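PDB 5VYQ: dTDP-4-amino-4,6-dideoxyglucose formyltransferase, which probably transfers a formyl group from a folate cofactor to the sugar amine of dTDP-4-amino-4,6-dideoxyglucose. Local coordinates for residues Q51-Q56 / R62-E67; V116-I119 / K124-V127; I141-E146 / L171-A176; S151-S154 / A160-M163. All blocks are in the same frame, centred on the assembly; numbering follows the deposited sequence.

Interaction 1: residues Q51-Q56 / R62-E67; sequences QSPIGQ and RCDVAE
Gln-51 and Arg-62 run side by side as a single backbone bridge, their CA atoms 4.8 Å apart. Cys-63 N donates to Gln-51 O at 2.8 Å. The same oxygen also takes a CA-H...O contact from Arg-62. A second such contact runs from Ser-52 CA to Cys-63 O.

Beyond the bridge, the 51-56 loop curls round the guanidinium of Arg-62. That side chain is extended from CG to NE and ends on main-chain oxygens. Arg-62 NH1 and NH2 both grip Gly-55 O, at 2.8 and 2.9 Å, from the same face of the carbonyl. Gly-55 O lies almost in the guanidinium plane. NH1 also makes a weak bond to Ser-52 O. Gln-51 closes one face: its amide stacks on the guanidinium with the planes 13° apart. Gln-51 NE2 sits over the centre, 3.7 Å from Arg-62 CZ. Leu-57 N and Val-60 O hold the Gln-51 amide, and Asp-29 bonds Ser-52 OG, which also accepts from Ile-54 N in an ST turn. Pro-53 CG rests 3.9 Å from Asp-64 CB.

Asp-64 is the N-cap of helix 65-75; its OD1 accepts from Glu-67 N and also bonds Gln-86. The contact therefore ties the loop after strand 47-50 to the start of this helix, with Cys-63 and Val-65 packed on Leu-27 of strand 24-28.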
loop_
_atom_site.group_PDB
_atom_site.type_symbol
_atom_site.label_atom_id
_atom_site.label_comp_id
_atom_site.label_asym_id
_atom_site.label_seq_id
_atom_site.Cartn_x
_atom_site.Cartn_y
_atom_site.Cartn_z
ATOM N N GLN A 51 -26.769 -21.883 4.969
ATOM C CA GLN A 51 -26.136 -20.772 5.626
ATOM C C GLN A 51 -26.970 -20.313 6.788
ATOM O O GLN A 51 -28.126 -20.705 6.930
ATOM C CB GLN A 51 -25.809 -19.652 4.655
ATOM C CG GLN A 51 -27.035 -18.890 4.197
ATOM C CD GLN A 51 -26.657 -17.724 3.289
ATOM O OE1 GLN A 51 -25.675 -17.023 3.488
ATOM N NE2 GLN A 51 -27.459 -17.526 2.274
ATOM N N SER A 52 -26.353 -19.539 7.663
ATOM C CA SER A 52 -27.063 -19.031 8.832
ATOM C C SER A 52 -27.820 -17.748 8.426
ATOM O O SER A 52 -27.769 -17.290 7.268
ATOM C CB SER A 52 -26.110 -18.879 10.005
ATOM O OG SER A 52 -25.509 -17.620 9.960
ATOM N N PRO A 53 -28.586 -17.193 9.377
ATOM C CA PRO A 53 -29.208 -15.899 9.071
ATOM C C PRO A 53 -28.176 -14.767 8.865
ATOM O O PRO A 53 -28.503 -13.749 8.288
ATOM C CB PRO A 53 -30.069 -15.610 10.317
ATOM C CG PRO A 53 -30.094 -16.871 11.128
ATOM C CD PRO A 53 -28.847 -17.636 10.753
ATOM N N ILE A 54 -26.948 -14.946 9.354
ATOM C CA ILE A 54 -25.870 -13.960 9.219
ATOM C C ILE A 54 -25.180 -14.019 7.855
ATOM O O ILE A 54 -24.622 -13.019 7.385
ATOM C CB ILE A 54 -24.854 -14.125 10.363
ATOM C CG1 ILE A 54 -25.547 -13.981 11.726
ATOM C CG2 ILE A 54 -23.673 -13.165 10.199
ATOM C CD1 ILE A 54 -24.708 -14.477 12.898
ATOM N N GLY A 55 -25.244 -15.172 7.196
ATOM C CA GLY A 55 -24.616 -15.358 5.905
ATOM C C GLY A 55 -25.165 -14.429 4.847
ATOM O O GLY A 55 -26.318 -14.047 4.912
ATOM N N GLN A 56 -24.317 -14.082 3.885
ATOM C CA GLN A 56 -24.751 -13.364 2.687
ATOM C C GLN A 56 -24.399 -14.103 1.402
ATOM O O GLN A 56 -24.041 -13.477 0.384
ATOM C CB GLN A 56 -24.095 -11.985 2.684
ATOM C CG GLN A 56 -24.487 -11.166 3.895
ATOM C CD GLN A 56 -23.934 -9.765 3.778
ATOM O OE1 GLN A 56 -22.956 -9.404 4.439
ATOM N NE2 GLN A 56 -24.541 -8.976 2.897
ATOM N N ARG A 62 -31.284 -20.803 4.027
ATOM C CA ARG A 62 -30.953 -20.383 5.393
ATOM C C ARG A 62 -31.503 -21.307 6.487
ATOM O O ARG A 62 -32.588 -21.901 6.363
ATOM C CB ARG A 62 -31.409 -18.953 5.617
ATOM C CG ARG A 62 -30.857 -17.950 4.616
ATOM C CD ARG A 62 -31.271 -16.541 4.970
ATOM N NE ARG A 62 -30.544 -15.606 4.111
ATOM C CZ ARG A 62 -29.339 -15.109 4.354
ATOM N NH1 ARG A 62 -28.662 -15.403 5.454
ATOM N NH2 ARG A 62 -28.800 -14.274 3.475
ATOM N N CYS A 63 -30.753 -21.412 7.591
ATOM C CA CYS A 63 -31.205 -22.119 8.771
ATOM C C CYS A 63 -30.811 -21.364 10.016
ATOM O O CYS A 63 -29.625 -21.069 10.234
ATOM C CB CYS A 63 -30.592 -23.512 8.786
ATOM S SG CYS A 63 -31.032 -24.500 10.235
ATOM N N ASP A 64 -31.816 -21.011 10.812
ATOM C CA ASP A 64 -31.588 -20.329 12.076
ATOM C C ASP A 64 -31.426 -21.438 13.101
ATOM O O ASP A 64 -32.381 -22.025 13.626
ATOM C CB ASP A 64 -32.733 -19.386 12.445
ATOM C CG ASP A 64 -32.451 -18.622 13.711
ATOM O OD1 ASP A 64 -31.810 -19.181 14.647
ATOM O OD2 ASP A 64 -32.897 -17.464 13.758
ATOM N N VAL A 65 -30.164 -21.658 13.457
ATOM C CA VAL A 65 -29.759 -22.707 14.327
ATOM C C VAL A 65 -30.390 -22.631 15.711
ATOM O O VAL A 65 -30.766 -23.650 16.273
ATOM C CB VAL A 65 -28.210 -22.717 14.304
ATOM C CG1 VAL A 65 -27.599 -23.337 15.525
ATOM C CG2 VAL A 65 -27.740 -23.363 13.017
ATOM N N ALA A 66 -30.506 -21.431 16.258
ATOM C CA ALA A 66 -31.107 -21.255 17.560
ATOM C C ALA A 66 -32.596 -21.629 17.549
ATOM O O ALA A 66 -33.078 -22.229 18.485
ATOM C CB ALA A 66 -30.910 -19.822 18.031
ATOM N N GLU A 67 -33.326 -21.276 16.507
ATOM C CA GLU A 67 -34.737 -21.628 16.465
ATOM C C GLU A 67 -34.957 -23.109 16.143
ATOM O O GLU A 67 -35.983 -23.663 16.532
ATOM C CB GLU A 67 -35.484 -20.794 15.421
ATOM C CG GLU A 67 -35.411 -19.291 15.647
ATOM C CD GLU A 67 -36.189 -18.488 14.613
ATOM O OE1 GLU A 67 -36.592 -17.345 14.939
ATOM O OE2 GLU A 67 -36.405 -18.973 13.474
#

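Interaction 2: residues V116-I119 / K124-V127; sequences VFSI and KVGV
Ser-118 carries the helix side of this small contact and meets Lys-124 and Val-125 where the chain enters strand 125-131. Its CB points at the strand. Its OG stands beside the backbone N, opposite the carbonyl carbon (chi1 -76°), which brings Ser-118 OG 3.2 Å from Lys-124 O. A hydrogen bond is possible there but not settled, because the one hydroxyl proton has another acceptor within reach, Gln-123 O. The firmer partner of OG is Asn-109 ND2, so this buried hydroxyl lies among several polar groups.

Val-125 supplies the apolar half. Val-125 CB approaches Ser-118 OG at 3.9 Å and Ser-118 CB at 4.0 Å. The valine turns CG1 between its own N and carbonyl carbon (chi1 77°), with CG2 on the far side from the N. The touching is done by CB, not by the methyl tips. Lys-124 offers its carbonyl, while its CB points away from the helix.

This is a helix-turn-strand connection in the formyltransferase domain: helix 114-121 packs beside strand 125-131, which follows it. Val-125 also packs on Val-158 of helix 155-179. The helix turn at 116-119 is backed by helices 196-203 and 213-222, through Val-116 and Ile-119. Val-125 bonds through its backbone to Cys-147 of the neighbouring strand 141-147.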
loop_
_atom_site.group_PDB
_atom_site.type_symbol
_atom_site.label_atom_id
_atom_site.label_comp_id
_atom_site.label_asym_id
_atom_site.label_seq_id
_atom_site.Cartn_x
_atom_site.Cartn_y
_atom_site.Cartn_z
ATOM N N VAL A 116 -4.720 -12.165 11.291
ATOM C CA VAL A 116 -4.490 -10.746 11.578
ATOM C C VAL A 116 -3.682 -10.629 12.859
ATOM O O VAL A 116 -2.638 -9.989 12.922
ATOM C CB VAL A 116 -5.793 -9.931 11.670
ATOM C CG1 VAL A 116 -5.484 -8.530 12.118
ATOM C CG2 VAL A 116 -6.568 -9.980 10.359
ATOM N N PHE A 117 -4.125 -11.345 13.869
ATOM C CA PHE A 117 -3.537 -11.264 15.179
ATOM C C PHE A 117 -2.196 -12.002 15.192
ATOM O O PHE A 117 -1.213 -11.544 15.842
ATOM C CB PHE A 117 -4.545 -11.771 16.229
ATOM C CG PHE A 117 -5.722 -10.883 16.386
ATOM C CD1 PHE A 117 -5.648 -9.788 17.239
ATOM C CD2 PHE A 117 -6.891 -11.093 15.656
ATOM C CE1 PHE A 117 -6.715 -8.950 17.432
ATOM C CE2 PHE A 117 -7.956 -10.233 15.838
ATOM C CZ PHE A 117 -7.865 -9.159 16.698
ATOM N N SER A 118 -2.083 -13.102 14.450
ATOM C CA SER A 118 -0.803 -13.810 14.427
ATOM C C SER A 118 0.314 -13.099 13.667
ATOM O O SER A 118 1.500 -13.220 14.010
ATOM C CB SER A 118 -0.974 -15.211 13.848
ATOM O OG SER A 118 -1.581 -16.050 14.808
ATOM N N ILE A 119 -0.048 -12.354 12.639
ATOM C CA ILE A 119 0.965 -11.539 11.970
ATOM C C ILE A 119 1.604 -10.587 12.971
ATOM O O ILE A 119 2.797 -10.312 12.897
ATOM C CB ILE A 119 0.351 -10.772 10.777
ATOM C CG1 ILE A 119 0.126 -11.790 9.656
ATOM C CG2 ILE A 119 1.248 -9.652 10.255
ATOM C CD1 ILE A 119 -0.785 -11.369 8.548
ATOM N N LYS A 124 1.494 -19.071 16.094
ATOM C CA LYS A 124 1.145 -19.895 14.927
ATOM C C LYS A 124 -0.221 -19.534 14.385
ATOM O O LYS A 124 -1.112 -19.153 15.128
ATOM C CB LYS A 124 1.087 -21.357 15.267
ATOM C CG LYS A 124 2.477 -21.927 15.509
ATOM C CD LYS A 124 2.429 -23.401 15.892
ATOM C CE LYS A 124 3.846 -23.859 16.289
ATOM N NZ LYS A 124 3.863 -25.341 16.232
ATOM N N VAL A 125 -0.372 -19.730 13.092
ATOM C CA VAL A 125 -1.686 -19.750 12.485
ATOM C C VAL A 125 -1.760 -20.986 11.589
ATOM O O VAL A 125 -0.770 -21.661 11.272
ATOM C CB VAL A 125 -1.989 -18.429 11.719
ATOM C CG1 VAL A 125 -1.253 -18.402 10.388
ATOM C CG2 VAL A 125 -3.508 -18.227 11.560
ATOM N N GLY A 126 -2.958 -21.300 11.129
ATOM C CA GLY A 126 -3.184 -22.541 10.366
ATOM C C GLY A 126 -4.672 -22.838 10.424
ATOM O O GLY A 126 -5.469 -21.906 10.557
ATOM N N VAL A 127 -5.027 -24.112 10.338
ATOM C CA VAL A 127 -6.420 -24.532 10.323
ATOM C C VAL A 127 -6.580 -25.628 11.360
ATOM O O VAL A 127 -5.697 -26.481 11.477
ATOM C CB VAL A 127 -6.792 -25.061 8.936
ATOM C CG1 VAL A 127 -8.210 -25.601 8.934
ATOM C CG2 VAL A 127 -6.660 -24.030 7.843
#

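Interaction 3: residues I141-E146 / L171-A176; sequences IIAQRE and LEHFDA
Ala-143 and Arg-145, on the outermost strand 141-147 of the mixed sheet, meet His-173 and Glu-172 of helix 155-179, which packs on that sheet. The strand has a classic beta bulge here: Ile-142 and Ala-143 both face Ile-129 of strand 125-131.

The ionic part is a two-pronged salt bridge. Arg-145 and Glu-172 approach from opposite directions and meet end-on. Arg-145 NH1 reaches Glu-172 OE1 at 2.9 Å and Arg-145 NH2 reaches Glu-172 OE2 at 2.8 Å, both bonds nearly straight. OE2 uses its syn lone pair; OE1 is met on the syn side but out of the carboxylate plane. The two planes are twisted by 30°. A bend at chi3 (-59°) turns the arginine to the extended glutamate. Ile-165 and Leu-169 of the same helix line the arginine chain.

The apolar part is a CH-pi contact. Ala-143 CB lies over one face of the His-173 imidazole, 3.7 Å from the ring centroid and displaced toward the rim.

A water joins the two parts. Its oxygen lies in the imidazole plane, 2.9 Å from His-173 NE2, and accepts a weak bond from Arg-145 NH2 at 3.2 Å.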
loop_
_atom_site.group_PDB
_atom_site.type_symbol
_atom_site.label_atom_id
_atom_site.label_comp_id
_atom_site.label_asym_id
_atom_site.label_seq_id
_atom_site.Cartn_x
_atom_site.Cartn_y
_atom_site.Cartn_z
ATOM N N ILE A 141 -9.296 -31.447 19.555
ATOM C CA ILE A 141 -8.753 -31.365 18.224
ATOM C C ILE A 141 -8.726 -32.676 17.506
ATOM O O ILE A 141 -8.127 -33.649 17.954
ATOM C CB ILE A 141 -7.368 -30.659 18.226
ATOM C CG1 ILE A 141 -7.549 -29.249 18.788
ATOM C CG2 ILE A 141 -6.778 -30.646 16.829
ATOM C CD1 ILE A 141 -6.261 -28.517 19.042
ATOM N N ILE A 142 -9.313 -32.697 16.323
ATOM C CA ILE A 142 -9.281 -33.834 15.447
ATOM C C ILE A 142 -8.041 -33.786 14.564
ATOM O O ILE A 142 -7.326 -34.786 14.429
ATOM C CB ILE A 142 -10.575 -33.897 14.573
ATOM C CG1 ILE A 142 -11.809 -34.117 15.450
ATOM C CG2 ILE A 142 -10.527 -34.954 13.467
ATOM C CD1 ILE A 142 -13.122 -33.676 14.830
ATOM N N ALA A 143 -7.812 -32.639 13.935
ATOM C CA ALA A 143 -6.637 -32.447 13.092
ATOM C C ALA A 143 -6.329 -30.973 12.988
ATOM O O ALA A 143 -7.214 -30.140 13.176
ATOM C CB ALA A 143 -6.866 -32.999 11.700
ATOM N N GLN A 144 -5.064 -30.678 12.701
ATOM C CA GLN A 144 -4.723 -29.310 12.425
ATOM C C GLN A 144 -3.428 -29.253 11.652
ATOM O O GLN A 144 -2.664 -30.231 11.525
ATOM C CB GLN A 144 -4.716 -28.471 13.715
ATOM C CG GLN A 144 -3.645 -28.753 14.666
ATOM C CD GLN A 144 -3.606 -27.945 15.964
ATOM O OE1 GLN A 144 -2.886 -28.398 16.830
ATOM N NE2 GLN A 144 -4.313 -26.809 16.136
ATOM N N ARG A 145 -3.207 -28.076 11.105
ATOM C CA ARG A 145 -2.069 -27.852 10.242
ATOM C C ARG A 145 -1.655 -26.392 10.286
ATOM O O ARG A 145 -2.482 -25.489 10.149
ATOM C CB ARG A 145 -2.324 -28.269 8.802
ATOM C CG ARG A 145 -1.117 -28.179 7.871
ATOM C CD ARG A 145 -1.340 -29.001 6.597
ATOM N NE ARG A 145 -1.565 -30.387 7.002
ATOM C CZ ARG A 145 -2.235 -31.297 6.297
ATOM N NH1 ARG A 145 -2.756 -30.989 5.117
ATOM N NH2 ARG A 145 -2.395 -32.507 6.785
ATOM N N GLU A 146 -0.355 -26.200 10.448
ATOM C CA GLU A 146 0.231 -24.858 10.442
ATOM C C GLU A 146 0.378 -24.277 9.037
ATOM O O GLU A 146 0.617 -24.979 8.051
ATOM C CB GLU A 146 1.568 -24.884 11.226
ATOM C CG GLU A 146 2.180 -23.488 11.429
ATOM C CD GLU A 146 3.477 -23.433 12.218
ATOM O OE1 GLU A 146 3.920 -24.499 12.731
ATOM O OE2 GLU A 146 4.012 -22.294 12.264
ATOM N N LEU A 171 -10.519 -32.756 3.157
ATOM C CA LEU A 171 -10.537 -33.885 2.224
ATOM C C LEU A 171 -9.755 -35.045 2.802
ATOM O O LEU A 171 -10.187 -36.189 2.667
ATOM C CB LEU A 171 -10.045 -33.512 0.853
ATOM C CG LEU A 171 -10.959 -32.490 0.193
ATOM C CD1 LEU A 171 -10.423 -32.009 -1.130
ATOM C CD2 LEU A 171 -12.379 -33.009 0.009
ATOM N N GLU A 172 -8.619 -34.782 3.446
ATOM C CA GLU A 172 -7.889 -35.856 4.091
ATOM C C GLU A 172 -8.650 -36.566 5.192
ATOM O O GLU A 172 -8.606 -37.805 5.262
ATOM C CB GLU A 172 -6.634 -35.298 4.742
ATOM C CG GLU A 172 -5.545 -34.883 3.777
ATOM C CD GLU A 172 -4.393 -34.113 4.405
ATOM O OE1 GLU A 172 -3.748 -33.307 3.661
ATOM O OE2 GLU A 172 -4.123 -34.364 5.594
ATOM N N HIS A 173 -9.297 -35.789 6.078
ATOM C CA HIS A 173 -9.881 -36.333 7.269
ATOM C C HIS A 173 -11.387 -36.610 7.231
ATOM O O HIS A 173 -11.945 -36.981 8.249
ATOM C CB HIS A 173 -9.528 -35.477 8.490
ATOM C CG HIS A 173 -8.069 -35.462 8.763
ATOM N ND1 HIS A 173 -7.438 -36.488 9.439
ATOM C CD2 HIS A 173 -7.102 -34.589 8.404
ATOM C CE1 HIS A 173 -6.155 -36.213 9.528
ATOM N NE2 HIS A 173 -5.921 -35.075 8.899
ATOM N N PHE A 174 -12.031 -36.394 6.094
ATOM C CA PHE A 174 -13.487 -36.434 6.026
ATOM C C PHE A 174 -14.028 -37.774 6.524
ATOM O O PHE A 174 -14.961 -37.821 7.323
ATOM C CB PHE A 174 -13.987 -36.217 4.620
ATOM C CG PHE A 174 -15.486 -36.347 4.536
ATOM C CD1 PHE A 174 -16.291 -35.408 5.150
ATOM C CD2 PHE A 174 -16.079 -37.469 3.979
ATOM C CE1 PHE A 174 -17.675 -35.524 5.124
ATOM C CE2 PHE A 174 -17.459 -37.602 3.956
ATOM C CZ PHE A 174 -18.268 -36.621 4.504
ATOM N N ASP A 175 -13.440 -38.887 6.064
ATOM C CA ASP A 175 -14.006 -40.163 6.516
ATOM C C ASP A 175 -14.018 -40.265 8.040
ATOM O O ASP A 175 -15.009 -40.739 8.619
ATOM C CB ASP A 175 -13.262 -41.381 5.942
ATOM C CG ASP A 175 -13.382 -41.520 4.445
ATOM O OD1 ASP A 175 -14.112 -40.749 3.789
ATOM O OD2 ASP A 175 -12.718 -42.451 3.918
ATOM N N ALA A 176 -12.913 -39.903 8.695
ATOM C CA ALA A 176 -12.826 -40.015 10.162
ATOM C C ALA A 176 -13.839 -39.094 10.837
ATOM O O ALA A 176 -14.435 -39.420 11.872
ATOM C CB ALA A 176 -11.426 -39.722 10.667
HETATM O O HOH W 1 -3.170 -34.314 9.358
#

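Interaction 4: residues S151-S154 / A160-M163. With EDO (1,2-ethanediol), chain E.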
loop_
_atom_site.group_PDB
_atom_site.type_symbol
_atom_site.label_atom_id
_atom_site.label_comp_id
_atom_site.label_asym_id
_atom_site.label_seq_id
_atom_site.Cartn_x
_atom_site.Cartn_y
_atom_site.Cartn_z
ATOM N N SER A 151 7.691 -12.787 5.652
ATOM C CA SER A 151 7.871 -11.366 5.956
ATOM C C SER A 151 7.113 -10.468 5.016
ATOM O O SER A 151 6.807 -9.324 5.393
ATOM C CB SER A 151 9.358 -11.003 5.871
ATOM O OG SER A 151 9.846 -11.144 4.537
ATOM N N TRP A 152 6.801 -10.955 3.821
ATOM C CA TRP A 152 6.030 -10.214 2.858
ATOM C C TRP A 152 4.525 -10.503 2.891
ATOM O O TRP A 152 3.775 -9.967 2.088
ATOM C CB TRP A 152 6.556 -10.431 1.439
ATOM C CG TRP A 152 6.578 -11.849 1.027
ATOM C CD1 TRP A 152 5.595 -12.538 0.370
ATOM C CD2 TRP A 152 7.655 -12.785 1.246
ATOM N NE1 TRP A 152 6.009 -13.852 0.165
ATOM C CE2 TRP A 152 7.251 -14.024 0.711
ATOM C CE3 TRP A 152 8.906 -12.687 1.856
ATOM C CZ2 TRP A 152 8.070 -15.159 0.750
ATOM C CZ3 TRP A 152 9.731 -13.805 1.876
ATOM C CH2 TRP A 152 9.296 -15.028 1.336
ATOM N N ASP A 153 4.069 -11.359 3.804
ATOM C CA ASP A 153 2.649 -11.745 3.827
ATOM C C ASP A 153 1.788 -10.620 4.440
ATOM O O ASP A 153 2.219 -9.847 5.304
ATOM C CB ASP A 153 2.415 -12.999 4.639
ATOM C CG ASP A 153 2.492 -14.295 3.779
ATOM O OD1 ASP A 153 1.991 -14.310 2.640
ATOM O OD2 ASP A 153 3.088 -15.276 4.273
ATOM N N SER A 154 0.554 -10.548 3.957
ATOM C CA SER A 154 -0.512 -9.764 4.560
ATOM C C SER A 154 -1.590 -10.708 5.049
ATOM O O SER A 154 -1.529 -11.923 4.771
ATOM C CB SER A 154 -1.057 -8.838 3.466
ATOM O OG SER A 154 -1.453 -9.603 2.356
ATOM N N ALA A 160 -5.561 -16.719 1.887
ATOM C CA ALA A 160 -5.715 -17.504 0.681
ATOM C C ALA A 160 -5.056 -18.864 0.856
ATOM O O ALA A 160 -5.649 -19.904 0.490
ATOM C CB ALA A 160 -5.161 -16.766 -0.520
ATOM N N ARG A 161 -3.888 -18.905 1.493
ATOM C CA ARG A 161 -3.249 -20.183 1.789
ATOM C C ARG A 161 -4.028 -20.969 2.851
ATOM O O ARG A 161 -4.155 -22.200 2.761
ATOM C CB ARG A 161 -1.776 -20.009 2.189
ATOM C CG ARG A 161 -0.897 -19.408 1.077
ATOM C CD ARG A 161 0.608 -19.640 1.172
ATOM N NE ARG A 161 1.153 -19.239 2.458
ATOM C CZ ARG A 161 1.480 -17.990 2.759
ATOM N NH1 ARG A 161 1.923 -17.726 3.964
ATOM N NH2 ARG A 161 1.328 -17.002 1.861
ATOM N N LEU A 162 -4.581 -20.289 3.852
ATOM C CA LEU A 162 -5.462 -20.957 4.810
ATOM C C LEU A 162 -6.648 -21.664 4.174
ATOM O O LEU A 162 -6.987 -22.790 4.570
ATOM C CB LEU A 162 -5.957 -20.018 5.921
ATOM C CG LEU A 162 -4.871 -19.440 6.800
ATOM C CD1 LEU A 162 -5.507 -18.458 7.783
ATOM C CD2 LEU A 162 -4.158 -20.483 7.598
ATOM N N MET A 163 -7.224 -21.072 3.141
ATOM C CA MET A 163 -8.362 -21.717 2.481
ATOM C C MET A 163 -7.861 -22.959 1.719
ATOM O O MET A 163 -8.593 -23.959 1.651
ATOM C CB MET A 163 -9.062 -20.753 1.553
ATOM C CG MET A 163 -9.700 -19.542 2.233
ATOM S SD MET A 163 -10.927 -19.946 3.462
ATOM C CE MET A 163 -9.929 -20.169 4.914
HETATM C C1 EDO E . 7.619 -7.024 7.893
HETATM O O1 EDO E . 7.866 -8.419 7.695
HETATM C C2 EDO E . 8.633 -6.572 8.935
HETATM O O2 EDO E . 8.427 -7.196 10.195
#
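Asp-153 OD2 is gripped by two donors, Arg-161 NH1 across the contact and Glu-150 N in the preceding loop. Arg-161 NH1 meets Asp-153 OD2 at 2.7 Å, from above the carboxylate plane. Asp-153 OD1 accepts from Arg-161 NH2 at 2.9 Å, on its syn side and almost straight (177°), and it also bonds Ser-157 OG.

The result is an end-on salt bridge with one nitrogen to each oxygen. The side chains come from opposite directions, and the carboxylate and guanidinium planes are 28° apart. OD1 lies in the guanidinium plane. Arg-161 reaches the site by a bend at chi3 (-53°). Its NH1 also bonds Ala-148 O, which adds a second hold on the guanidinium.

The loop itself leads into helix 155-179, whose N-cap is Ser-154. Its outer part faces the second subunit, where Ser-151 OG bonds Asp-235 of that chain and Trp-152 makes a cation-pi contact with its Arg-239. A 1,2-ethanediol, probably from the crystallisation liquor, also bonds Asn-218; its O1 donates to Ser-151 O at 2.7 Å.

The carboxylate thus joins helix 155-179, through Arg-161 and Ser-157, to the loop at Glu-150. With Asp-153 buried, four hydrogen bonds on its two oxygens probably favour the charged form, and the facing arginine would balance that charge.

Interactions 2, 3 and 4 form a connected region, while interaction 1 stands apart, its centre about 25 to 29 Å from theirs. Interactions 2 and 3 meet in the sheet, where Val-127 N lies 2.9 Å from Arg-145 O, a probable hydrogen bond. Interactions 2 and 4 have centres about 9 Å apart and pack through Val-127 CG2 and Leu-162 O, 3.5 Å apart. Interactions 3 and 4 share helix 155-179 without touching. The side chain of Ile-54 is about 7 Å from the folinic acid; those of Val-125 and Arg-161 are about 9 and 12 Å from the dTDP-sugar.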